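PDB 2G5X: ribosome-inactivating protein from Lychnis chalcedonica, which belongs to the plant ribosome-inactivating proteins, a family whose fold combines a mixed beta sheet with a largely helical region. Local coordinates for residues A172-I177 / T197-N202. Residues are numbered along the deposited sequence; the frame is centred on the assembly and turned at random.
Sequences ARFKYI and TLLENN
F174, at the break between helices 154-173 and 175-184, packs its ring against L199 and E200 near the end of helix 193-201, a helix-helix junction within the alpha-helical part of the ribosome-inactivating protein fold. Apolar side-chain contacts centre on L199. The side chains of F174 and L199 run alongside each other, head to tail, CE1 of F174 lying 3.8 Å from CD1 of L199. The other methyl of L199, CD2, turns to Y176, where it approaches ring atom CD2 at 4.2 Å. I206 of helix 203-210 touches both F174 and L199, and the ring of W203 meets that of F174 with the planes at about 60°. A second kind of contact is ring against backbone. With CG of F174 anti to its own carbonyl carbon (chi1 -62°), the far end of the ring reaches the opposing helix: CZ of F174 sits 3.3 Å from O of L199, and CE2 of F174 is 3.7 Å from CA of E200. No hydrogen bond joins the two segments. The carboxylate of E200, a buried residue, is instead held by a salt bridge from OE2 to R130 NH2. The I177 side chain lies roughly perpendicular to that of E200, its terminal methyl CD1 lying 3.4 Å from CG of E200 and equally 3.4 Å from OE1 of E200.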
loop_
_atom_site.group_PDB
_atom_site.type_symbol
_atom_site.label_atom_id
_atom_site.label_comp_id
_atom_site.label_asym_id
_atom_site.label_seq_id
_atom_site.Cartn_x
_atom_site.Cartn_y
_atom_site.Cartn_z
ATOM N N ALA A 172 2.820 2.930 6.281
ATOM C CA ALA A 172 4.077 2.241 6.573
ATOM C C ALA A 172 5.229 3.248 6.556
ATOM O O ALA A 172 6.124 3.214 7.407
ATOM C CB ALA A 172 4.325 1.142 5.542
ATOM N N ARG A 173 5.200 4.149 5.581
ATOM C CA ARG A 173 6.237 5.168 5.438
ATOM C C ARG A 173 6.248 6.204 6.560
ATOM O O ARG A 173 7.312 6.556 7.077
ATOM C CB ARG A 173 6.061 5.909 4.112
ATOM C CG ARG A 173 6.309 5.075 2.866
ATOM C CD ARG A 173 5.743 5.791 1.648
ATOM N NE ARG A 173 6.066 5.123 0.391
ATOM C CZ ARG A 173 5.242 5.065 -0.651
ATOM N NH1 ARG A 173 4.041 5.626 -0.577
ATOM N NH2 ARG A 173 5.621 4.468 -1.772
ATOM N N PHE A 174 5.061 6.685 6.925
ATOM C CA PHE A 174 4.910 7.733 7.941
ATOM C C PHE A 174 4.208 7.337 9.236
ATOM O O PHE A 174 3.017 7.024 9.224
ATOM C CB PHE A 174 4.136 8.910 7.336
ATOM C CG PHE A 174 4.828 9.569 6.178
ATOM C CD1 PHE A 174 5.702 10.631 6.389
ATOM C CD2 PHE A 174 4.607 9.128 4.875
ATOM C CE1 PHE A 174 6.347 11.248 5.320
ATOM C CE2 PHE A 174 5.247 9.738 3.797
ATOM C CZ PHE A 174 6.120 10.802 4.021
ATOM N N LYS A 175 4.933 7.383 10.353
ATOM C CA LYS A 175 4.342 7.056 11.650
ATOM C C LYS A 175 3.169 8.002 11.935
ATOM O O LYS A 175 2.180 7.613 12.560
ATOM C CB LYS A 175 5.380 7.188 12.773
ATOM C CG LYS A 175 6.505 6.154 12.734
ATOM C CD LYS A 175 5.989 4.757 13.030
ATOM C CE LYS A 175 5.418 4.667 14.443
ATOM N NZ LYS A 175 4.848 3.315 14.734
ATOM N N TYR A 176 3.287 9.245 11.477
ATOM C CA TYR A 176 2.238 10.243 11.675
ATOM C C TYR A 176 0.932 9.802 11.012
ATOM O O TYR A 176 -0.149 9.996 11.563
ATOM C CB TYR A 176 2.674 11.589 11.082
ATOM C CG TYR A 176 1.728 12.740 11.373
ATOM C CD1 TYR A 176 1.855 13.497 12.536
ATOM C CD2 TYR A 176 0.700 13.065 10.486
ATOM C CE1 TYR A 176 0.984 14.556 12.812
ATOM C CE2 TYR A 176 -0.178 14.117 10.753
ATOM C CZ TYR A 176 -0.029 14.858 11.917
ATOM O OH TYR A 176 -0.890 15.902 12.183
ATOM N N ILE A 177 1.038 9.209 9.827
ATOM C CA ILE A 177 -0.139 8.757 9.096
ATOM C C ILE A 177 -0.718 7.494 9.730
ATOM O O ILE A 177 -1.931 7.327 9.793
ATOM C CB ILE A 177 0.198 8.539 7.607
ATOM C CG1 ILE A 177 0.614 9.885 6.997
ATOM C CG2 ILE A 177 -1.000 7.956 6.868
ATOM C CD1 ILE A 177 0.996 9.835 5.534
ATOM N N THR A 197 -1.227 15.132 2.284
ATOM C CA THR A 197 -0.898 14.785 0.907
ATOM C C THR A 197 0.482 15.350 0.547
ATOM O O THR A 197 1.280 14.685 -0.114
ATOM C CB THR A 197 -1.971 15.322 -0.073
ATOM O OG1 THR A 197 -3.234 14.702 0.216
ATOM C CG2 THR A 197 -1.588 15.014 -1.514
ATOM N N LEU A 198 0.768 16.571 0.996
ATOM C CA LEU A 198 2.063 17.197 0.722
ATOM C C LEU A 198 3.161 16.495 1.525
ATOM O O LEU A 198 4.292 16.341 1.056
ATOM C CB LEU A 198 2.023 18.685 1.082
ATOM C CG LEU A 198 3.274 19.502 0.746
ATOM C CD1 LEU A 198 3.564 19.419 -0.749
ATOM C CD2 LEU A 198 3.060 20.950 1.167
ATOM N N LEU A 199 2.822 16.080 2.742
ATOM C CA LEU A 199 3.774 15.370 3.589
ATOM C C LEU A 199 4.204 14.090 2.871
ATOM O O LEU A 199 5.396 13.782 2.781
ATOM C CB LEU A 199 3.123 15.018 4.931
ATOM C CG LEU A 199 3.906 14.096 5.867
ATOM C CD1 LEU A 199 5.248 14.730 6.248
ATOM C CD2 LEU A 199 3.071 13.832 7.107
ATOM N N GLU A 200 3.220 13.349 2.368
ATOM C CA GLU A 200 3.475 12.107 1.645
ATOM C C GLU A 200 4.387 12.344 0.445
ATOM O O GLU A 200 5.287 11.552 0.174
ATOM C CB GLU A 200 2.156 11.488 1.168
ATOM C CG GLU A 200 1.309 10.887 2.285
ATOM C CD GLU A 200 -0.072 10.449 1.818
ATOM O OE1 GLU A 200 -0.791 9.808 2.612
ATOM O OE2 GLU A 200 -0.443 10.748 0.665
ATOM N N ASN A 201 4.151 13.433 -0.277
ATOM C CA ASN A 201 4.969 13.743 -1.445
ATOM C C ASN A 201 6.439 13.966 -1.096
ATOM O O ASN A 201 7.315 13.758 -1.938
ATOM C CB ASN A 201 4.438 14.987 -2.162
ATOM C CG ASN A 201 3.086 14.757 -2.808
ATOM O OD1 ASN A 201 2.653 13.620 -2.985
ATOM N ND2 ASN A 201 2.420 15.842 -3.183
ATOM N N ASN A 202 6.703 14.377 0.144
ATOM C CA ASN A 202 8.066 14.652 0.596
ATOM C C ASN A 202 8.785 13.487 1.284
ATOM O O ASN A 202 9.744 13.703 2.029
ATOM C CB ASN A 202 8.069 15.862 1.543
ATOM C CG ASN A 202 7.973 17.187 0.804
ATOM O OD1 ASN A 202 6.881 17.671 0.491
ATOM N ND2 ASN A 202 9.126 17.778 0.517
#